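PDB 4GUA: Non-structural polyprotein from Sindbis virus, which cleaves the viral replicase polyprotein through its nsP2 cysteine protease and, as a P23 precursor, also carries the macro and zinc-binding domains of nsP3. Local coordinates for residues P8-A18 / W37-K48; K249-N257 / E510-L518. One frame throughout, in Å; residues are numbered along the deposited sequence.

Contact 1 of 2, residues P8-A18 / W37-K48; sequences PFSCKTNVCWA and WSELFPQFADDK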
loop_
_atom_site.group_PDB
_atom_site.type_symbol
_atom_site.label_atom_id
_atom_site.label_comp_id
_atom_site.label_asym_id
_atom_site.label_seq_id
_atom_site.Cartn_x
_atom_site.Cartn_y
_atom_site.Cartn_z
ATOM N N PRO A 8 7.428 -2.879 36.493
ATOM C CA PRO A 8 6.497 -3.464 35.525
ATOM C C PRO A 8 7.043 -4.687 34.792
ATOM O O PRO A 8 6.272 -5.509 34.286
ATOM C CB PRO A 8 6.253 -2.319 34.537
ATOM C CG PRO A 8 7.389 -1.349 34.728
ATOM C CD PRO A 8 8.171 -1.735 35.932
ATOM N N PHE A 9 8.361 -4.809 34.741
ATOM C CA PHE A 9 8.991 -5.832 33.924
ATOM C C PHE A 9 9.315 -7.105 34.703
ATOM O O PHE A 9 9.955 -8.016 34.177
ATOM C CB PHE A 9 10.235 -5.246 33.275
ATOM C CG PHE A 9 9.975 -3.946 32.583
ATOM C CD1 PHE A 9 9.130 -3.891 31.489
ATOM C CD2 PHE A 9 10.544 -2.776 33.046
ATOM C CE1 PHE A 9 8.877 -2.697 30.856
ATOM C CE2 PHE A 9 10.289 -1.578 32.419
ATOM C CZ PHE A 9 9.456 -1.541 31.323
ATOM N N SER A 10 8.873 -7.171 35.955
ATOM C CA SER A 10 9.201 -8.302 36.813
ATOM C C SER A 10 8.783 -9.638 36.199
ATOM O O SER A 10 7.652 -9.789 35.739
ATOM C CB SER A 10 8.509 -8.129 38.165
ATOM O OG SER A 10 8.822 -9.193 39.047
ATOM N N CYS A 11 9.700 -10.607 36.215
ATOM C CA CYS A 11 9.429 -11.952 35.712
ATOM C C CYS A 11 9.065 -11.994 34.229
ATOM O O CYS A 11 8.234 -12.801 33.822
ATOM C CB CYS A 11 8.318 -12.611 36.527
ATOM S SG CYS A 11 8.674 -12.713 38.296
ATOM N N LYS A 12 9.673 -11.124 33.428
ATOM C CA LYS A 12 9.416 -11.097 31.985
ATOM C C LYS A 12 10.734 -11.192 31.229
ATOM O O LYS A 12 11.568 -10.284 31.307
ATOM C CB LYS A 12 8.672 -9.815 31.577
ATOM C CG LYS A 12 7.312 -9.636 32.238
ATOM C CD LYS A 12 6.249 -10.417 31.483
ATOM C CE LYS A 12 4.926 -10.433 32.216
ATOM N NZ LYS A 12 3.842 -10.992 31.364
ATOM N N THR A 13 10.927 -12.291 30.501
ATOM C CA THR A 13 12.200 -12.500 29.821
ATOM C C THR A 13 12.301 -11.759 28.477
ATOM O O THR A 13 13.403 -11.341 28.129
ATOM C CB THR A 13 12.575 -14.022 29.650
ATOM O OG1 THR A 13 11.845 -14.614 28.574
ATOM C CG2 THR A 13 12.328 -14.793 30.938
ATOM N N ASN A 14 11.232 -11.624 27.682
ATOM C CA ASN A 14 11.418 -10.791 26.488
ATOM C C ASN A 14 10.591 -9.514 26.436
ATOM O O ASN A 14 9.688 -9.410 25.628
ATOM C CB ASN A 14 11.015 -11.614 25.272
ATOM C CG ASN A 14 11.580 -13.006 25.312
ATOM O OD1 ASN A 14 10.885 -13.946 25.700
ATOM N ND2 ASN A 14 12.845 -13.152 24.929
ATOM N N VAL A 15 10.960 -8.501 27.204
ATOM C CA VAL A 15 10.285 -7.209 27.126
ATOM C C VAL A 15 11.203 -6.051 26.735
ATOM O O VAL A 15 10.826 -4.889 26.869
ATOM C CB VAL A 15 9.380 -6.931 28.338
ATOM C CG1 VAL A 15 8.355 -8.056 28.458
ATOM C CG2 VAL A 15 10.187 -6.786 29.598
ATOM N N CYS A 16 12.431 -6.354 26.331
ATOM C CA CYS A 16 13.384 -5.289 26.076
ATOM C C CYS A 16 12.740 -4.191 25.227
ATOM O O CYS A 16 13.046 -3.016 25.409
ATOM C CB CYS A 16 14.667 -5.831 25.421
ATOM S SG CYS A 16 14.455 -6.752 23.883
ATOM N N TRP A 17 11.828 -4.558 24.329
ATOM C CA TRP A 17 11.120 -3.558 23.529
ATOM C C TRP A 17 10.328 -2.552 24.392
ATOM O O TRP A 17 10.355 -1.332 24.149
ATOM C CB TRP A 17 10.195 -4.230 22.503
ATOM C CG TRP A 17 9.258 -5.270 23.051
ATOM C CD1 TRP A 17 9.511 -6.597 23.213
ATOM C CD2 TRP A 17 7.910 -5.066 23.482
ATOM N NE1 TRP A 17 8.408 -7.237 23.724
ATOM C CE2 TRP A 17 7.411 -6.318 23.901
ATOM C CE3 TRP A 17 7.073 -3.948 23.559
ATOM C CZ2 TRP A 17 6.119 -6.479 24.388
ATOM C CZ3 TRP A 17 5.790 -4.110 24.041
ATOM C CH2 TRP A 17 5.326 -5.365 24.453
ATOM N N ALA A 18 9.648 -3.058 25.416
ATOM C CA ALA A 18 8.925 -2.199 26.352
ATOM C C ALA A 18 9.876 -1.361 27.212
ATOM O O ALA A 18 9.707 -0.138 27.345
ATOM C CB ALA A 18 8.001 -3.033 27.234
ATOM N N TRP A 37 0.811 -2.553 30.864
ATOM C CA TRP A 37 1.574 -3.131 29.763
ATOM C C TRP A 37 0.882 -4.384 29.247
ATOM O O TRP A 37 0.741 -4.570 28.042
ATOM C CB TRP A 37 2.990 -3.496 30.206
ATOM C CG TRP A 37 3.978 -2.372 30.136
ATOM C CD1 TRP A 37 4.569 -1.738 31.189
ATOM C CD2 TRP A 37 4.508 -1.765 28.951
ATOM N NE1 TRP A 37 5.434 -0.775 30.734
ATOM C CE2 TRP A 37 5.414 -0.766 29.366
ATOM C CE3 TRP A 37 4.308 -1.968 27.581
ATOM C CZ2 TRP A 37 6.119 0.029 28.464
ATOM C CZ3 TRP A 37 5.008 -1.174 26.681
ATOM C CH2 TRP A 37 5.898 -0.182 27.130
ATOM N N SER A 38 0.446 -5.237 30.171
ATOM C CA SER A 38 -0.191 -6.504 29.825
ATOM C C SER A 38 -1.542 -6.290 29.154
ATOM O O SER A 38 -1.944 -7.042 28.258
ATOM C CB SER A 38 -0.380 -7.359 31.073
ATOM O OG SER A 38 0.866 -7.645 31.671
ATOM N N GLU A 39 -2.239 -5.248 29.584
ATOM C CA GLU A 39 -3.579 -5.015 29.097
ATOM C C GLU A 39 -3.482 -4.505 27.668
ATOM O O GLU A 39 -4.311 -4.839 26.828
ATOM C CB GLU A 39 -4.322 -4.022 29.991
ATOM C CG GLU A 39 -5.791 -3.861 29.625
ATOM C CD GLU A 39 -6.443 -2.678 30.316
ATOM O OE1 GLU A 39 -5.862 -2.179 31.310
ATOM O OE2 GLU A 39 -7.532 -2.250 29.859
ATOM N N LEU A 40 -2.454 -3.710 27.393
ATOM C CA LEU A 40 -2.264 -3.138 26.063
ATOM C C LEU A 40 -1.683 -4.126 25.035
ATOM O O LEU A 40 -2.126 -4.173 23.887
ATOM C CB LEU A 40 -1.364 -1.908 26.166
ATOM C CG LEU A 40 -1.973 -0.715 26.909
ATOM C CD1 LEU A 40 -0.970 0.421 27.019
ATOM C CD2 LEU A 40 -3.234 -0.235 26.215
ATOM N N PHE A 41 -0.685 -4.904 25.441
ATOM C CA PHE A 41 -0.020 -5.819 24.521
ATOM C C PHE A 41 -0.171 -7.275 24.940
ATOM O O PHE A 41 0.286 -7.677 26.009
ATOM C CB PHE A 41 1.467 -5.477 24.405
ATOM C CG PHE A 41 1.729 -4.070 23.950
ATOM C CD1 PHE A 41 1.731 -3.756 22.600
ATOM C CD2 PHE A 41 1.986 -3.065 24.869
ATOM C CE1 PHE A 41 1.967 -2.466 22.171
ATOM C CE2 PHE A 41 2.228 -1.772 24.446
ATOM C CZ PHE A 41 2.221 -1.474 23.092
ATOM N N PRO A 42 -0.834 -8.075 24.104
ATOM C CA PRO A 42 -0.808 -9.510 24.376
ATOM C C PRO A 42 0.623 -10.020 24.425
ATOM O O PRO A 42 0.912 -10.943 25.180
ATOM C CB PRO A 42 -1.558 -10.099 23.185
ATOM C CG PRO A 42 -2.485 -8.991 22.752
ATOM C CD PRO A 42 -1.711 -7.739 22.968
ATOM N N GLN A 43 1.502 -9.407 23.635
ATOM C CA GLN A 43 2.909 -9.804 23.581
ATOM C C GLN A 43 3.582 -9.601 24.939
ATOM O O GLN A 43 4.420 -10.403 25.341
ATOM C CB GLN A 43 3.670 -9.014 22.503
ATOM C CG GLN A 43 3.155 -9.226 21.084
ATOM C CD GLN A 43 2.045 -8.260 20.721
ATOM O OE1 GLN A 43 1.462 -7.601 21.592
ATOM N NE2 GLN A 43 1.733 -8.179 19.431
ATOM N N PHE A 44 3.235 -8.520 25.633
ATOM C CA PHE A 44 3.788 -8.279 26.961
ATOM C C PHE A 44 3.194 -9.274 27.955
ATOM O O PHE A 44 3.920 -9.974 28.657
ATOM C CB PHE A 44 3.493 -6.851 27.421
ATOM C CG PHE A 44 4.172 -6.473 28.710
ATOM C CD1 PHE A 44 3.733 -6.987 29.915
ATOM C CD2 PHE A 44 5.225 -5.573 28.719
ATOM C CE1 PHE A 44 4.344 -6.634 31.110
ATOM C CE2 PHE A 44 5.846 -5.207 29.912
ATOM C CZ PHE A 44 5.405 -5.739 31.106
ATOM N N ALA A 45 1.868 -9.351 27.982
ATOM C CA ALA A 45 1.151 -10.264 28.873
ATOM C C ALA A 45 1.632 -11.711 28.751
ATOM O O ALA A 45 1.687 -12.432 29.740
ATOM C CB ALA A 45 -0.332 -10.194 28.584
ATOM N N ASP A 46 1.944 -12.135 27.529
ATOM C CA ASP A 46 2.441 -13.485 27.268
ATOM C C ASP A 46 3.964 -13.580 27.190
ATOM O O ASP A 46 4.493 -14.631 26.850
ATOM C CB ASP A 46 1.830 -14.026 25.982
ATOM C CG ASP A 46 0.328 -14.220 26.092
ATOM O OD1 ASP A 46 -0.157 -14.357 27.237
ATOM O OD2 ASP A 46 -0.360 -14.237 25.043
ATOM N N ASP A 47 4.657 -12.474 27.461
ATOM C CA ASP A 47 6.122 -12.439 27.497
ATOM C C ASP A 47 6.755 -12.915 26.191
ATOM O O ASP A 47 7.455 -13.928 26.163
ATOM C CB ASP A 47 6.635 -13.284 28.663
ATOM C CG ASP A 47 8.096 -13.028 28.975
ATOM O OD1 ASP A 47 8.688 -12.103 28.377
ATOM O OD2 ASP A 47 8.651 -13.751 29.831
ATOM N N LYS A 48 6.487 -12.184 25.110
ATOM C CA LYS A 48 6.992 -12.541 23.783
ATOM C C LYS A 48 7.775 -11.419 23.106
ATOM O O LYS A 48 7.573 -10.246 23.407
ATOM C CB LYS A 48 5.822 -13.001 22.907
ATOM C CG LYS A 48 5.151 -14.234 23.496
ATOM C CD LYS A 48 3.971 -14.735 22.708
ATOM C CE LYS A 48 3.508 -16.094 23.241
ATOM N NZ LYS A 48 2.572 -16.820 22.320
#
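Trp17 and Ala18, in the first turn of helix 16-27 of the family C9 cysteine peptidase, meet an aromatic cluster of Trp37, Phe41 and Phe44. The methyl of Ala18 sits over the six-membered ring of Trp37 as a CH-pi contact, CB 3.6 Å from its centroid. Trp17, its CG set between backbone N and carbonyl carbon (chi1 51°), turns its six-membered edge onto the face of Phe41 in a T-shaped pair with planes 76° apart. At the pyrrole end of the same indole, NE1 donates to Lys48 O at 3.1 Å, in the carbonyl plane. Val15 CG1 lies over a face of Phe44, while Phe9 CD1 comes at the edge of that ring, 3.9 Å from CE2.

The polar layer is built round the end of helix 42-45, where Asp47 closes a Schellman motif. Its carboxylate receives two successive backbone N-H groups on the syn sides: Thr13 N to OD2 at 2.8 Å and Asn14 N to OD1 at 2.7 Å. This fork fixes both the rotation of the carboxylate and the path of the chain into the helix. Lys12, bent about CB-CG (chi2 -83°), carries NZ past the Phe44 ring to Phe44 O, 2.9 Å away; Asp47 N reaches the same oxygen from the opposite face of its plane. Cys16, which follows Val15 at the N-cap of helix 16-27, touches His93 of strand 93-95, consistent with the papain-like layout of clan CA peptidases, in which a cysteine at a helix N-terminus faces a histidine.

Contact 2 of 2, residues K249-N257 / E510-L518; sequences KTLSRSALN and EDMEIDDEL. With SO4 (sulfate ion), chain L.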
loop_
_atom_site.group_PDB
_atom_site.type_symbol
_atom_site.label_atom_id
_atom_site.label_comp_id
_atom_site.label_asym_id
_atom_site.label_seq_id
_atom_site.Cartn_x
_atom_site.Cartn_y
_atom_site.Cartn_z
ATOM N N LYS A 249 4.766 -10.317 9.990
ATOM C CA LYS A 249 6.131 -10.083 9.532
ATOM C C LYS A 249 7.076 -11.240 9.858
ATOM O O LYS A 249 7.847 -11.676 9.008
ATOM C CB LYS A 249 6.687 -8.800 10.137
ATOM C CG LYS A 249 8.074 -8.456 9.622
ATOM C CD LYS A 249 8.602 -7.187 10.253
ATOM C CE LYS A 249 9.907 -6.767 9.618
ATOM N NZ LYS A 249 10.440 -5.524 10.230
ATOM N N THR A 250 6.990 -11.748 11.082
ATOM C CA THR A 250 7.909 -12.776 11.559
ATOM C C THR A 250 7.756 -14.063 10.748
ATOM O O THR A 250 8.737 -14.629 10.251
ATOM C CB THR A 250 7.648 -13.115 13.042
ATOM O OG1 THR A 250 7.762 -11.939 13.852
ATOM C CG2 THR A 250 8.627 -14.153 13.536
ATOM N N LEU A 251 6.514 -14.530 10.646
ATOM C CA LEU A 251 6.214 -15.782 9.965
ATOM C C LEU A 251 6.400 -15.654 8.465
ATOM O O LEU A 251 6.800 -16.608 7.803
ATOM C CB LEU A 251 4.794 -16.250 10.285
ATOM C CG LEU A 251 4.519 -16.632 11.741
ATOM C CD1 LEU A 251 3.100 -17.146 11.880
ATOM C CD2 LEU A 251 5.513 -17.677 12.239
ATOM N N SER A 252 6.102 -14.478 7.929
ATOM C CA SER A 252 6.337 -14.210 6.515
ATOM C C SER A 252 7.834 -14.263 6.212
ATOM O O SER A 252 8.252 -14.788 5.181
ATOM C CB SER A 252 5.774 -12.842 6.135
ATOM O OG SER A 252 4.357 -12.832 6.217
ATOM N N ARG A 253 8.642 -13.725 7.125
ATOM C CA ARG A 253 10.088 -13.680 6.944
ATOM C C ARG A 253 10.670 -15.091 6.974
ATOM O O ARG A 253 11.522 -15.447 6.157
ATOM C CB ARG A 253 10.737 -12.838 8.047
ATOM C CG ARG A 253 12.264 -12.832 8.023
ATOM C CD ARG A 253 12.817 -12.207 6.750
ATOM N NE ARG A 253 14.278 -12.269 6.684
ATOM C CZ ARG A 253 14.966 -13.311 6.220
ATOM N NH1 ARG A 253 14.336 -14.397 5.776
ATOM N NH2 ARG A 253 16.292 -13.272 6.199
ATOM N N SER A 254 10.205 -15.894 7.922
ATOM C CA SER A 254 10.655 -17.268 8.020
ATOM C C SER A 254 10.245 -18.032 6.764
ATOM O O SER A 254 10.997 -18.872 6.269
ATOM C CB SER A 254 10.072 -17.940 9.265
ATOM O OG SER A 254 10.633 -17.412 10.452
ATOM N N ALA A 255 9.047 -17.745 6.262
ATOM C CA ALA A 255 8.523 -18.446 5.095
ATOM C C ALA A 255 9.372 -18.150 3.864
ATOM O O ALA A 255 9.563 -19.025 3.016
ATOM C CB ALA A 255 7.079 -18.061 4.849
ATOM N N LEU A 256 9.856 -16.914 3.750
ATOM C CA LEU A 256 10.722 -16.536 2.628
ATOM C C LEU A 256 11.989 -17.391 2.515
ATOM O O LEU A 256 12.499 -17.603 1.411
ATOM C CB LEU A 256 11.102 -15.059 2.704
ATOM C CG LEU A 256 9.958 -14.072 2.499
ATOM C CD1 LEU A 256 10.449 -12.663 2.708
ATOM C CD2 LEU A 256 9.356 -14.222 1.106
ATOM N N ASN A 257 12.521 -17.859 3.640
ATOM C CA ASN A 257 13.668 -18.763 3.586
ATOM C C ASN A 257 13.265 -20.098 2.985
ATOM O O ASN A 257 14.080 -20.793 2.402
ATOM C CB ASN A 257 14.265 -18.989 4.977
ATOM C CG ASN A 257 14.871 -17.735 5.562
ATOM O OD1 ASN A 257 15.447 -16.913 4.845
ATOM N ND2 ASN A 257 14.747 -17.577 6.872
ATOM N N GLU A 510 19.370 -11.741 -3.227
ATOM C CA GLU A 510 19.314 -12.830 -2.262
ATOM C C GLU A 510 18.977 -12.389 -0.835
ATOM O O GLU A 510 18.768 -13.232 0.033
ATOM C CB GLU A 510 20.609 -13.637 -2.299
ATOM C CG GLU A 510 20.561 -14.759 -3.320
ATOM C CD GLU A 510 21.709 -15.740 -3.179
ATOM O OE1 GLU A 510 22.771 -15.363 -2.629
ATOM O OE2 GLU A 510 21.540 -16.900 -3.615
ATOM N N ASP A 511 18.922 -11.083 -0.583
ATOM C CA ASP A 511 18.622 -10.607 0.769
ATOM C C ASP A 511 17.116 -10.571 1.004
ATOM O O ASP A 511 16.384 -9.791 0.394
ATOM C CB ASP A 511 19.216 -9.219 1.011
ATOM C CG ASP A 511 19.165 -8.813 2.474
ATOM O OD1 ASP A 511 18.377 -9.420 3.234
ATOM O OD2 ASP A 511 19.918 -7.895 2.867
ATOM N N MET A 512 16.678 -11.408 1.933
ATOM C CA MET A 512 15.269 -11.706 2.112
ATOM C C MET A 512 14.604 -10.891 3.219
ATOM O O MET A 512 13.436 -11.112 3.531
ATOM C CB MET A 512 15.107 -13.204 2.385
ATOM C CG MET A 512 14.041 -13.874 1.542
ATOM S SD MET A 512 14.257 -13.654 -0.238
ATOM C CE MET A 512 14.088 -15.339 -0.814
ATOM N N GLU A 513 15.337 -9.966 3.826
ATOM C CA GLU A 513 14.788 -9.194 4.932
ATOM C C GLU A 513 13.614 -8.340 4.425
ATOM O O GLU A 513 13.622 -7.860 3.285
ATOM C CB GLU A 513 15.877 -8.327 5.582
ATOM C CG GLU A 513 15.750 -8.189 7.111
ATOM C CD GLU A 513 16.286 -9.428 7.887
ATOM O OE1 GLU A 513 17.215 -10.112 7.387
ATOM O OE2 GLU A 513 15.748 -9.738 8.981
ATOM N N ILE A 514 12.606 -8.156 5.272
ATOM C CA ILE A 514 11.483 -7.289 4.943
ATOM C C ILE A 514 11.694 -5.950 5.633
ATOM O O ILE A 514 11.468 -5.831 6.839
ATOM C CB ILE A 514 10.174 -7.911 5.497
ATOM C CG1 ILE A 514 9.928 -9.278 4.861
ATOM C CG2 ILE A 514 8.979 -7.001 5.264
ATOM C CD1 ILE A 514 8.891 -10.103 5.585
ATOM N N ASP A 515 12.060 -4.915 4.883
ATOM C CA ASP A 515 12.326 -3.638 5.529
ATOM C C ASP A 515 11.088 -2.779 5.373
ATOM O O ASP A 515 10.848 -2.198 4.322
ATOM C CB ASP A 515 13.528 -2.946 4.875
ATOM C CG ASP A 515 14.098 -1.822 5.730
ATOM O OD1 ASP A 515 13.466 -1.462 6.745
ATOM O OD2 ASP A 515 15.186 -1.304 5.388
ATOM N N ASP A 516 10.323 -2.673 6.455
ATOM C CA ASP A 516 9.064 -1.947 6.418
ATOM C C ASP A 516 9.230 -0.481 6.805
ATOM O O ASP A 516 8.302 0.308 6.634
ATOM C CB ASP A 516 8.027 -2.631 7.308
ATOM C CG ASP A 516 8.545 -2.912 8.698
ATOM O OD1 ASP A 516 9.775 -3.051 8.871
ATOM O OD2 ASP A 516 7.717 -3.020 9.623
ATOM N N GLU A 517 10.402 -0.116 7.323
ATOM C CA GLU A 517 10.690 1.283 7.639
ATOM C C GLU A 517 11.178 2.058 6.411
ATOM O O GLU A 517 10.846 3.233 6.242
ATOM C CB GLU A 517 11.680 1.395 8.793
ATOM C CG GLU A 517 13.141 1.203 8.402
ATOM C CD GLU A 517 14.101 2.121 9.144
ATOM O OE1 GLU A 517 13.651 2.937 9.984
ATOM O OE2 GLU A 517 15.319 2.006 8.891
ATOM N N LEU A 518 11.908 1.389 5.524
ATOM C CA LEU A 518 12.611 2.080 4.442
ATOM C C LEU A 518 11.697 2.905 3.540
ATOM O O LEU A 518 10.660 2.434 3.069
ATOM C CB LEU A 518 13.379 1.080 3.573
ATOM C CG LEU A 518 14.384 1.689 2.590
ATOM C CD1 LEU A 518 15.467 2.481 3.319
ATOM C CD2 LEU A 518 15.002 0.606 1.732
HETATM S S SO4 L . 11.997 -5.066 13.633
HETATM O O1 SO4 L . 13.062 -4.069 13.516
HETATM O O2 SO4 L . 12.058 -5.722 14.938
HETATM O O3 SO4 L . 10.702 -4.400 13.491
HETATM O O4 SO4 L . 12.165 -6.076 12.589
#
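Lys249 NZ forms a salt bridge with Asp516 OD1 at 2.9 Å, approaching from above the carboxylate plane. The lysine chain is fully extended, with CG opposite the backbone N (chi1 -176°), which carries the ammonium clear of the helix. There it also donates to O4 of a sulfate, probably from the crystallisation liquor, at 3.0 Å, so it lies between two anionic groups. Its CE passes 3.3 Å from Ile514 O. A longer salt bridge joins Arg253 NH2 to Glu513 OE1 at 3.5 Å, guanidinium and carboxylate turned 77° to each other. Arg253 NH1 is tied back to Asn257 OD1 within the guanidinium plane, and this bond helps orient the group as it lies with one face over Met512 O. Asp511 OD1 takes the N-H of Glu513 in an Asx turn.

Helix 237-257 links strands 224-227 and 263-269 in the Rossmann-like sheet of the methyltransferase-like part of nsP2. Residues 510-518, in the nsP3 loop between helix 488-502 and strand 519-520, run across it without regular structure.

The CB atoms of Met512, Ile514 and Leu256 are directed toward the opposite segment. Met512, bent at chi2 and chi3, lays CG against Leu256 CB, and its CE reaches Leu256 O at 3.5 Å. Leu256 CD1 in turn touches Ile514 CG1 at 4.0 Å. The CD1 end of Ile514 lies against the helix backbone near Arg253 N, while Ala283 and Leu284 of helix 275-286 also touch this isoleucine.

Overall arrangement
Contact 1 closes before contact 2 opens along the chain; their centres are 24 Å apart and their nearest atoms about 9 Å, without touching. Contact 1 is short-range, joining neighbouring helices inside the protease, and lies farther out, about 30 Å from the chain centre. Contact 2 lies about 16 Å from that centre and brings together residues more than 250 positions apart, seating an nsP3 segment on an nsP2 helix. Both are partly buried, and in both polar and apolar groups share the interface. In contact 1 edge-to-face and oblique aromatic contacts and backbone-directed hydrogen bonds dominate; in contact 2 aliphatic packing is flanked by side-chain salt bridges.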